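Local coordinates for putative uncharacterized protein PH0300 (PDB 3VRH), which catalyses the ATP-dependent 2-thiolation of 5-methyluridine 54 in the T loop of tRNA, a modification that stabilises tRNA at high temperature, at residues Gly56-Ala61 against Glu203-Ala208; Val62-Leu67 against Lys99-Pro104; Glu39-Leu44 against Leu196-Glu201; Asp159-Leu164 against Gly233-Leu238. All blocks are in the same frame, centred on the assembly; numbering follows the deposited sequence.

Contact 1: Gly56-Ala61 against Glu203-Ala208; sequences GGKDSA and EVVAYA. With BCN (bicine), chain D.
The PP-loop motif SGGKDS, the phosphate-binding signature of this ATPase family, turns into helix 58-69 here and lays Lys58 and Asp59 against Val204 and Val205 of helix 201-211. Across the gap the contact is largely aliphatic. The Lys58 chain crosses Val204 at about a right angle, with CG 4.0 Å from Val204 CG1, while Lys58 CD lies 3.7 Å from Val205 CG2. Lys58 CG sits between the backbone N and the carbonyl carbon (chi1 68°), and a bend at the last torsion turns NZ back to Asp59. There NZ meets OD2 at 3.1 Å, on the syn side and a little out of the carboxylate plane; its other salt bridge, to Glu201, ties the lysine to the start of helix 201-211. The second oxygen of Asp59, OD1, rests 3.6 Å from the methyl CG1 of Val204 and takes a weak hydrogen bond from Asn156 ND2.

On the ligand side, the backbone N of Ser60 donates an almost straight bond (168°) to bicine O4 at 3.0 Å, and O4 in turn donates to Ser60 OG at 2.7 Å. Gly57, the N-cap, passes its CA close to O4, where a side chain would collide with the ligand. A helix start that presents a backbone N-H as donor and a hydroxyl oxygen as acceptor to a bound oxygen is consistent with phosphate binding during ATP turnover.

Contact 2: Val62-Leu67 against Lys99-Pro104; sequences VTAYVL and KLIGAP
Ile101 meets Ala64 and Tyr65 through every branch of its side chain. Its terminal CD1 lies 3.8 Å from Ala64 CB and 3.7 Å from the backbone N of Tyr65, and also touches the carbonyl oxygen of Ala61, a turn earlier in the helix. CG1 lies 3.8 Å from Tyr65 CD2 and equally near the CA of that residue, approaching the ring at a slant, whereas the branch methyl CG2 settles 3.8 Å from Ala64 O. All of this is van der Waals contact against one turn of helix 58-69. With CG1 set opposite the carbonyl carbon (chi1 -70°) and CD1 carried on in a nearly extended chain, the isoleucine spreads along that turn. An alanine in place of Ile101 would remove CG1, CG2 and CD1 and is likely to leave a gap beside Ala64 and the Tyr65 ring less firmly held on this side.

One shell further out, the isoleucine itself is the last residue of helix 87-101, which ends in a Schellman motif: Gly102, with positive phi, is its C-prime residue, Ala103 N bonds back to Cys98 O and Gly102 N to Lys99 O. The chain then leaves toward strand 105-109.

Helices 58-69 and 87-101 are successive connections of the parallel sheet, linking strand 49-53 to 73-80 and 73-80 to 105-109 in beta-alpha-beta order. Ala64 also rests on Ile74 and Cys76 of strand 73-80, and Tyr65 packs on Val211 of helix 201-211 and on Leu213 just beyond it.

Contact 3: Glu39-Leu44 against Leu196-Glu201; sequences ERYKLL and LYEVTE
Glu198 OE1 accepts a hydrogen bond from Thr37 OG1 in helix 23-40, and in the same place it lies close to Arg40 and Tyr41 at the end of that helix. It is 3.7 Å from Arg40 NE and 4.1 Å from Tyr41 CE2, which it meets at the edge of the ring, near the ring plane. The other carboxylate oxygen, OE2, sits over one face of the Arg40 guanidinium, 3.4 Å from NH2 and as near to CZ. The two flat groups are turned almost perpendicular, at 86°, and no N-H points at OE2, so this salt bridge is an attraction of charges without a directed bond. An extended chain beyond CG carries the Glu198 carboxylate out from the type I turn of Leu196 to Val199 to the helix end. An alanine at Glu198 would probably leave the Arg40 charge without its mate and Thr37 OG1 without this acceptor.

Around the ion pair, Tyr41 also packs on Pro181 and on Leu254 of helix 245-256. The helix itself closes with a Schellman motif whose C-prime residue is Lys42, its N bonded to Glu39 O at 3.1 Å and Leu43 N bonded to Ile38 O.

The contact pins the loop before helix 201-211 to the last turn of helix 23-40 at the surface. Arg40 also touches a crystal neighbour, which may influence where its guanidinium lies. The ion pair sets the guanidinium's orientation less strictly than a hydrogen bond would, and the Thr37 bond is the directional hold on the carboxylate.

Contact 4: Asp159-Leu164 against Gly233-Leu238; sequences DEASFL and GVLNEL
Leu235 places CG opposite its own carbonyl carbon (chi1 -68°), and an extended second torsion (164°) sends CD1 out from helix 228-241 onto Ala161 and Ser162. This is helix-helix packing, in which Leu235 lies against a turn of helix 157-169. The methyl CD1 stands 3.8 Å from Ala161 CB and 4.0 Å from Ser162 CB, so the two small side chains lie beside it and let it approach the backbone. Ser162 turns OG back over its own helix (chi1 69°), where carbonyl oxygens of the preceding turn, on Asp158 and Asp159, are within reach.

At the start of the same turn Asp159 points its side chain away from Leu235. It belongs to the bicine pocket, and its OD1 forms a salt bridge with Lys232, a second tie to helix 228-241. Beyond Leu235, Val234 and Leu238 pack on the second subunit, which places helix 228-241 between helix 157-169 and the dimer partner. The leucine methyl comes right down on the peptide link of the first helix: Leu235 CD1 is 3.6 Å from Ala161 C and 3.5 Å from Ser162 N.

How the contacts relate
Contact 4 is buried and contact 3 lies at the surface, with contacts 1 and 2 partly buried between these extremes. Contacts 1 and 2 share helix 58-69 and touch through Tyr207 and Val66; the first faces the ligand pocket, the second the end of the next helix alongside the sheet, 87-101. Contact 3 joins contact 1 through the Lys58-Glu201 salt bridge and contact 4 through a probable hydrogen bond from Tyr197 to Glu160. The chemistry follows the setting: apolar groups meet in contacts 2 and 4, charge dominates contact 3, and contact 1 combines both. Contacts 2 and 4, with centres about 27 Å apart, do not touch, the latter bordering the dimer interface.

Contact 1: Gly56-Ala61 against Glu203-Ala208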
# COMPACT_ATOMS: atom_id res chain seq x y z
N GLY A 56 18.88 20.87 9.44
CA GLY A 56 20.16 20.75 8.76
C GLY A 56 20.09 19.80 7.57
O GLY A 56 21.03 19.73 6.78
N GLY A 57 18.99 19.06 7.44
CA GLY A 57 18.73 18.20 6.28
C GLY A 57 18.38 19.01 5.05
O GLY A 57 18.10 20.21 5.13
N LYS A 58 18.42 18.38 3.88
CA LYS A 58 18.19 19.11 2.62
C LYS A 58 16.76 19.66 2.49
O LYS A 58 16.55 20.70 1.86
CB LYS A 58 18.47 18.21 1.41
CG LYS A 58 17.44 17.06 1.27
CD LYS A 58 17.75 16.10 0.14
CE LYS A 58 16.64 15.06 -0.02
NZ LYS A 58 16.43 14.23 1.22
N ASP A 59 15.79 18.96 3.07
CA ASP A 59 14.38 19.22 2.77
C ASP A 59 13.87 20.50 3.45
O ASP A 59 13.26 21.34 2.81
CB ASP A 59 13.53 18.01 3.14
CG ASP A 59 14.03 16.73 2.46
OD1 ASP A 59 13.85 16.62 1.23
OD2 ASP A 59 14.64 15.87 3.12
N SER A 60 14.13 20.61 4.74
CA SER A 60 13.80 21.82 5.46
C SER A 60 14.66 22.99 4.97
O SER A 60 14.21 24.13 4.95
CB SER A 60 13.94 21.60 6.96
OG SER A 60 15.20 21.05 7.29
N ALA A 61 15.90 22.71 4.56
CA ALA A 61 16.77 23.76 4.05
C ALA A 61 16.23 24.37 2.77
O ALA A 61 16.22 25.58 2.61
CB ALA A 61 18.18 23.23 3.82
N GLU A 203 14.22 16.02 -7.21
CA GLU A 203 14.23 17.46 -7.54
C GLU A 203 14.77 18.29 -6.37
O GLU A 203 15.49 19.26 -6.58
CB GLU A 203 12.84 17.92 -7.97
CG GLU A 203 12.44 17.31 -9.29
CD GLU A 203 11.00 17.58 -9.66
OE1 GLU A 203 10.15 17.74 -8.76
OE2 GLU A 203 10.73 17.61 -10.88
N VAL A 204 14.43 17.90 -5.15
CA VAL A 204 14.96 18.57 -3.97
C VAL A 204 16.48 18.47 -3.91
O VAL A 204 17.17 19.50 -3.77
CB VAL A 204 14.34 18.05 -2.67
CG1 VAL A 204 15.02 18.67 -1.46
CG2 VAL A 204 12.83 18.33 -2.65
N VAL A 205 17.00 17.25 -4.04
CA VAL A 205 18.45 17.08 -4.13
C VAL A 205 19.05 17.98 -5.21
O VAL A 205 20.01 18.73 -4.94
CB VAL A 205 18.85 15.61 -4.41
CG1 VAL A 205 20.35 15.53 -4.77
CG2 VAL A 205 18.55 14.74 -3.19
N ALA A 206 18.48 17.96 -6.40
CA ALA A 206 19.01 18.78 -7.48
C ALA A 206 18.95 20.29 -7.18
O ALA A 206 19.83 21.06 -7.57
CB ALA A 206 18.32 18.44 -8.80
N TYR A 207 17.92 20.71 -6.47
CA TYR A 207 17.77 22.12 -6.19
C TYR A 207 18.81 22.60 -5.17
O TYR A 207 19.46 23.61 -5.39
CB TYR A 207 16.36 22.45 -5.71
CG TYR A 207 16.13 23.93 -5.59
CD1 TYR A 207 16.36 24.60 -4.39
CD2 TYR A 207 15.70 24.68 -6.68
CE1 TYR A 207 16.15 25.97 -4.28
CE2 TYR A 207 15.49 26.04 -6.58
CZ TYR A 207 15.71 26.69 -5.37
OH TYR A 207 15.51 28.05 -5.26
N ALA A 208 18.94 21.88 -4.06
CA ALA A 208 19.94 22.19 -3.05
C ALA A 208 21.34 22.34 -3.64
O ALA A 208 22.07 23.25 -3.31
CB ALA A 208 19.97 21.11 -1.99
N1 BCN D . 11.75 18.01 7.62
C1 BCN D . 11.42 17.29 6.32
C2 BCN D . 11.27 15.82 6.45
O21 BCN D . 10.90 15.36 7.56
O22 BCN D . 11.53 15.07 5.48
C3 BCN D . 13.22 18.10 7.83
C4 BCN D . 14.15 17.90 6.62
O4 BCN D . 15.21 18.48 6.53
C5 BCN D . 11.18 19.36 7.59
C6 BCN D . 11.20 20.05 8.89
O6 BCN D . 10.53 21.01 9.08

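Contact 2: Val62-Leu67 against Lys99-Pro104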
# COMPACT_ATOMS: atom_id res chain seq x y z
N VAL A 62 15.82 23.52 1.83
CA VAL A 62 15.31 23.97 0.55
C VAL A 62 13.96 24.67 0.78
O VAL A 62 13.63 25.66 0.11
CB VAL A 62 15.18 22.77 -0.45
CG1 VAL A 62 14.26 23.10 -1.63
CG2 VAL A 62 16.57 22.36 -0.95
N THR A 63 13.20 24.17 1.75
CA THR A 63 11.91 24.76 2.07
C THR A 63 12.13 26.22 2.47
O THR A 63 11.55 27.12 1.88
CB THR A 63 11.18 24.03 3.21
OG1 THR A 63 10.88 22.69 2.81
CG2 THR A 63 9.88 24.73 3.56
N ALA A 64 12.99 26.44 3.46
CA ALA A 64 13.23 27.81 3.94
C ALA A 64 13.85 28.66 2.86
O ALA A 64 13.54 29.84 2.73
CB ALA A 64 14.12 27.79 5.17
N TYR A 65 14.72 28.05 2.06
CA TYR A 65 15.38 28.75 0.98
C TYR A 65 14.36 29.29 -0.03
O TYR A 65 14.42 30.46 -0.41
CB TYR A 65 16.41 27.86 0.28
CG TYR A 65 17.25 28.62 -0.75
CD1 TYR A 65 16.74 28.95 -2.00
CD2 TYR A 65 18.56 29.00 -0.46
CE1 TYR A 65 17.48 29.62 -2.94
CE2 TYR A 65 19.33 29.70 -1.40
CZ TYR A 65 18.78 30.00 -2.64
OH TYR A 65 19.51 30.69 -3.58
N VAL A 66 13.44 28.43 -0.46
CA VAL A 66 12.49 28.81 -1.50
C VAL A 66 11.40 29.75 -1.00
O VAL A 66 11.04 30.70 -1.69
CB VAL A 66 11.86 27.58 -2.22
CG1 VAL A 66 10.83 28.02 -3.24
CG2 VAL A 66 12.94 26.77 -2.92
N LEU A 67 10.85 29.48 0.18
CA LEU A 67 9.86 30.39 0.76
C LEU A 67 10.44 31.80 0.84
O LEU A 67 9.74 32.78 0.57
CB LEU A 67 9.43 29.93 2.15
CG LEU A 67 8.59 28.66 2.19
CD1 LEU A 67 8.17 28.37 3.60
CD2 LEU A 67 7.38 28.76 1.29
N LYS A 99 22.28 31.34 7.26
CA LYS A 99 23.14 32.46 6.87
C LYS A 99 23.02 32.66 5.36
O LYS A 99 22.82 33.77 4.87
CB LYS A 99 24.60 32.18 7.24
CG LYS A 99 25.20 33.12 8.27
CD LYS A 99 24.90 32.68 9.71
CE LYS A 99 25.40 33.72 10.72
NZ LYS A 99 24.62 35.00 10.65
N LEU A 100 23.16 31.56 4.61
CA LEU A 100 23.02 31.60 3.16
C LEU A 100 21.62 32.08 2.76
O LEU A 100 21.46 32.90 1.87
CB LEU A 100 23.27 30.22 2.56
CG LEU A 100 23.25 30.17 1.04
CD1 LEU A 100 24.42 30.99 0.50
CD2 LEU A 100 23.30 28.73 0.51
N ILE A 101 20.60 31.58 3.45
CA ILE A 101 19.22 31.91 3.11
C ILE A 101 18.93 33.33 3.51
O ILE A 101 18.20 34.05 2.83
CB ILE A 101 18.22 31.00 3.83
CG1 ILE A 101 18.28 29.58 3.27
CG2 ILE A 101 16.80 31.54 3.71
CD1 ILE A 101 17.69 28.56 4.19
N GLY A 102 19.50 33.75 4.64
CA GLY A 102 19.26 35.09 5.15
C GLY A 102 18.05 35.12 6.06
O GLY A 102 17.32 36.11 6.12
N ALA A 103 17.81 34.03 6.77
CA ALA A 103 16.69 33.96 7.68
C ALA A 103 17.20 33.95 9.11
O ALA A 103 18.22 33.32 9.40
CB ALA A 103 15.84 32.71 7.40
N PRO A 104 16.50 34.65 10.01
CA PRO A 104 16.83 34.54 11.44
C PRO A 104 16.70 33.08 11.89
O PRO A 104 15.74 32.40 11.50
CB PRO A 104 15.73 35.37 12.13
CG PRO A 104 15.11 36.20 11.04
CD PRO A 104 15.28 35.42 9.76

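Contact 3: Glu39-Leu44 against Leu196-Glu201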
# COMPACT_ATOMS: atom_id res chain seq x y z
N GLU A 39 -0.37 28.11 -3.74
CA GLU A 39 -1.60 28.65 -4.31
C GLU A 39 -2.75 27.64 -4.31
O GLU A 39 -3.82 27.91 -3.79
CB GLU A 39 -1.32 29.09 -5.74
CG GLU A 39 -2.39 29.94 -6.38
CD GLU A 39 -1.84 30.72 -7.56
OE1 GLU A 39 -1.19 30.09 -8.44
OE2 GLU A 39 -2.03 31.96 -7.60
N ARG A 40 -2.51 26.47 -4.90
CA ARG A 40 -3.57 25.48 -5.08
C ARG A 40 -4.22 25.07 -3.77
O ARG A 40 -5.44 24.88 -3.71
CB ARG A 40 -3.02 24.24 -5.75
CG ARG A 40 -2.56 24.46 -7.15
CD ARG A 40 -1.61 23.37 -7.55
NE ARG A 40 -2.27 22.08 -7.49
CZ ARG A 40 -2.02 21.10 -8.35
NH1 ARG A 40 -2.66 19.95 -8.25
NH2 ARG A 40 -1.13 21.30 -9.31
N TYR A 41 -3.40 24.89 -2.74
CA TYR A 41 -3.90 24.40 -1.47
C TYR A 41 -4.08 25.51 -0.45
O TYR A 41 -4.41 25.24 0.71
CB TYR A 41 -3.00 23.28 -0.92
CG TYR A 41 -2.99 22.06 -1.82
CD1 TYR A 41 -4.08 21.21 -1.89
CD2 TYR A 41 -1.89 21.78 -2.63
CE1 TYR A 41 -4.08 20.10 -2.72
CE2 TYR A 41 -1.88 20.67 -3.46
CZ TYR A 41 -2.98 19.84 -3.51
OH TYR A 41 -2.98 18.74 -4.33
N LYS A 42 -3.89 26.75 -0.89
CA LYS A 42 -4.04 27.93 -0.02
C LYS A 42 -3.24 27.77 1.28
O LYS A 42 -3.76 28.01 2.38
CB LYS A 42 -5.52 28.17 0.30
CG LYS A 42 -6.47 27.95 -0.86
CD LYS A 42 -6.60 29.19 -1.70
CE LYS A 42 -7.98 29.82 -1.54
NZ LYS A 42 -8.05 31.24 -2.05
N LEU A 43 -1.98 27.36 1.14
CA LEU A 43 -1.15 27.00 2.28
C LEU A 43 -0.74 28.23 3.06
O LEU A 43 -0.76 28.22 4.28
CB LEU A 43 0.12 26.28 1.82
CG LEU A 43 -0.16 24.97 1.09
CD1 LEU A 43 1.16 24.33 0.65
CD2 LEU A 43 -0.95 24.04 2.00
N LEU A 44 -0.37 29.27 2.32
CA LEU A 44 0.28 30.45 2.89
C LEU A 44 -0.17 31.72 2.18
O LEU A 44 -0.55 31.69 1.01
CB LEU A 44 1.80 30.32 2.74
CG LEU A 44 2.49 29.17 3.48
CD1 LEU A 44 3.95 29.05 3.09
CD2 LEU A 44 2.33 29.35 5.00
N LEU A 196 6.60 21.71 -0.23
CA LEU A 196 7.30 20.86 -1.17
C LEU A 196 6.47 19.62 -1.53
O LEU A 196 7.00 18.65 -2.07
CB LEU A 196 8.65 20.43 -0.60
CG LEU A 196 9.64 21.53 -0.23
CD1 LEU A 196 11.01 20.91 0.03
CD2 LEU A 196 9.71 22.64 -1.31
N TYR A 197 5.18 19.67 -1.23
CA TYR A 197 4.27 18.55 -1.47
C TYR A 197 4.36 17.92 -2.86
O TYR A 197 4.19 16.71 -2.99
CB TYR A 197 2.82 18.95 -1.20
CG TYR A 197 1.91 17.78 -0.86
CD1 TYR A 197 1.99 17.15 0.39
CD2 TYR A 197 0.95 17.33 -1.76
CE1 TYR A 197 1.17 16.08 0.72
CE2 TYR A 197 0.10 16.27 -1.44
CZ TYR A 197 0.21 15.64 -0.20
OH TYR A 197 -0.63 14.57 0.12
N GLU A 198 4.63 18.72 -3.88
CA GLU A 198 4.52 18.22 -5.26
C GLU A 198 5.85 18.08 -5.98
O GLU A 198 5.88 17.68 -7.16
CB GLU A 198 3.55 19.07 -6.09
CG GLU A 198 2.15 19.15 -5.48
CD GLU A 198 1.17 19.86 -6.39
OE1 GLU A 198 1.06 21.10 -6.30
OE2 GLU A 198 0.51 19.18 -7.20
N VAL A 199 6.94 18.43 -5.30
CA VAL A 199 8.26 18.20 -5.88
C VAL A 199 8.79 16.85 -5.39
O VAL A 199 8.43 16.40 -4.30
CB VAL A 199 9.26 19.34 -5.55
CG1 VAL A 199 8.86 20.62 -6.23
CG2 VAL A 199 9.38 19.53 -4.03
N THR A 200 9.63 16.21 -6.19
CA THR A 200 10.15 14.91 -5.84
C THR A 200 11.43 15.06 -5.02
O THR A 200 12.03 16.14 -4.99
CB THR A 200 10.47 14.08 -7.10
OG1 THR A 200 11.56 14.69 -7.80
CG2 THR A 200 9.24 13.98 -8.03
N GLU A 201 11.84 13.99 -4.36
CA GLU A 201 13.04 14.01 -3.55
C GLU A 201 14.26 14.26 -4.44
O GLU A 201 15.19 14.97 -4.06
CB GLU A 201 13.21 12.72 -2.75
CG GLU A 201 14.44 12.77 -1.84
CD GLU A 201 14.39 11.80 -0.68
OE1 GLU A 201 13.49 10.94 -0.63
OE2 GLU A 201 15.26 11.92 0.20

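Contact 4: Asp159-Leu164 against Gly233-Leu238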
# COMPACT_ATOMS: atom_id res chain seq x y z
N ASP A 159 8.31 11.64 0.40
CA ASP A 159 7.97 11.48 1.81
C ASP A 159 6.51 11.12 2.02
O ASP A 159 6.21 10.17 2.74
CB ASP A 159 8.32 12.74 2.60
CG ASP A 159 9.78 13.08 2.51
OD1 ASP A 159 10.58 12.13 2.64
OD2 ASP A 159 10.14 14.26 2.25
N GLU A 160 5.60 11.88 1.41
CA GLU A 160 4.17 11.60 1.54
C GLU A 160 3.86 10.17 1.06
O GLU A 160 3.14 9.43 1.72
CB GLU A 160 3.33 12.62 0.76
CG GLU A 160 1.79 12.41 0.89
CD GLU A 160 1.21 12.93 2.22
OE1 GLU A 160 1.97 13.03 3.21
OE2 GLU A 160 -0.00 13.26 2.27
N ALA A 161 4.43 9.78 -0.09
CA ALA A 161 4.17 8.48 -0.68
C ALA A 161 4.62 7.33 0.24
O ALA A 161 3.86 6.40 0.50
CB ALA A 161 4.84 8.37 -2.06
N SER A 162 5.85 7.43 0.73
CA SER A 162 6.42 6.43 1.64
C SER A 162 5.71 6.37 2.99
O SER A 162 5.49 5.29 3.53
CB SER A 162 7.92 6.68 1.84
OG SER A 162 8.12 7.85 2.58
N PHE A 163 5.36 7.54 3.54
CA PHE A 163 4.57 7.62 4.75
C PHE A 163 3.22 6.95 4.52
O PHE A 163 2.77 6.17 5.35
CB PHE A 163 4.43 9.09 5.21
CG PHE A 163 3.12 9.43 5.92
CD1 PHE A 163 3.05 9.52 7.31
CD2 PHE A 163 1.96 9.72 5.18
CE1 PHE A 163 1.85 9.85 7.95
CE2 PHE A 163 0.75 10.03 5.82
CZ PHE A 163 0.70 10.10 7.20
N LEU A 164 2.59 7.26 3.38
CA LEU A 164 1.33 6.61 3.01
C LEU A 164 1.46 5.07 2.92
O LEU A 164 0.66 4.37 3.49
CB LEU A 164 0.76 7.14 1.71
CG LEU A 164 0.04 8.49 1.77
CD1 LEU A 164 -0.41 8.92 0.38
CD2 LEU A 164 -1.14 8.41 2.72
N GLY A 233 12.46 2.92 -1.48
CA GLY A 233 13.14 2.05 -2.43
C GLY A 233 12.16 1.21 -3.22
O GLY A 233 12.27 1.06 -4.44
N VAL A 234 11.20 0.65 -2.50
CA VAL A 234 10.06 -0.03 -3.11
C VAL A 234 9.34 0.89 -4.11
O VAL A 234 9.06 0.50 -5.24
CB VAL A 234 9.08 -0.48 -2.03
CG1 VAL A 234 7.73 -0.75 -2.61
CG2 VAL A 234 9.61 -1.69 -1.31
N LEU A 235 9.05 2.12 -3.67
CA LEU A 235 8.31 3.05 -4.51
C LEU A 235 9.13 3.49 -5.72
O LEU A 235 8.59 3.69 -6.80
CB LEU A 235 7.85 4.26 -3.71
CG LEU A 235 6.78 3.96 -2.66
CD1 LEU A 235 6.70 5.11 -1.68
CD2 LEU A 235 5.45 3.76 -3.33
N ASN A 236 10.44 3.64 -5.52
CA ASN A 236 11.34 3.94 -6.62
C ASN A 236 11.39 2.78 -7.60
O ASN A 236 11.42 2.99 -8.82
CB ASN A 236 12.75 4.27 -6.12
CG ASN A 236 12.80 5.59 -5.36
OD1 ASN A 236 11.86 6.38 -5.38
ND2 ASN A 236 13.93 5.84 -4.68
N GLU A 237 11.40 1.56 -7.07
CA GLU A 237 11.33 0.35 -7.89
C GLU A 237 10.08 0.39 -8.77
O GLU A 237 10.19 0.34 -9.99
CB GLU A 237 11.34 -0.93 -7.05
CG GLU A 237 11.46 -2.21 -7.88
CD GLU A 237 10.72 -3.41 -7.28
OE1 GLU A 237 10.71 -3.53 -6.03
OE2 GLU A 237 10.15 -4.22 -8.05
N LEU A 238 8.92 0.51 -8.14
CA LEU A 238 7.64 0.62 -8.86
C LEU A 238 7.58 1.78 -9.86
O LEU A 238 7.03 1.63 -10.96
CB LEU A 238 6.48 0.74 -7.87
CG LEU A 238 6.23 -0.50 -7.04
CD1 LEU A 238 5.04 -0.29 -6.13
CD2 LEU A 238 5.99 -1.70 -7.95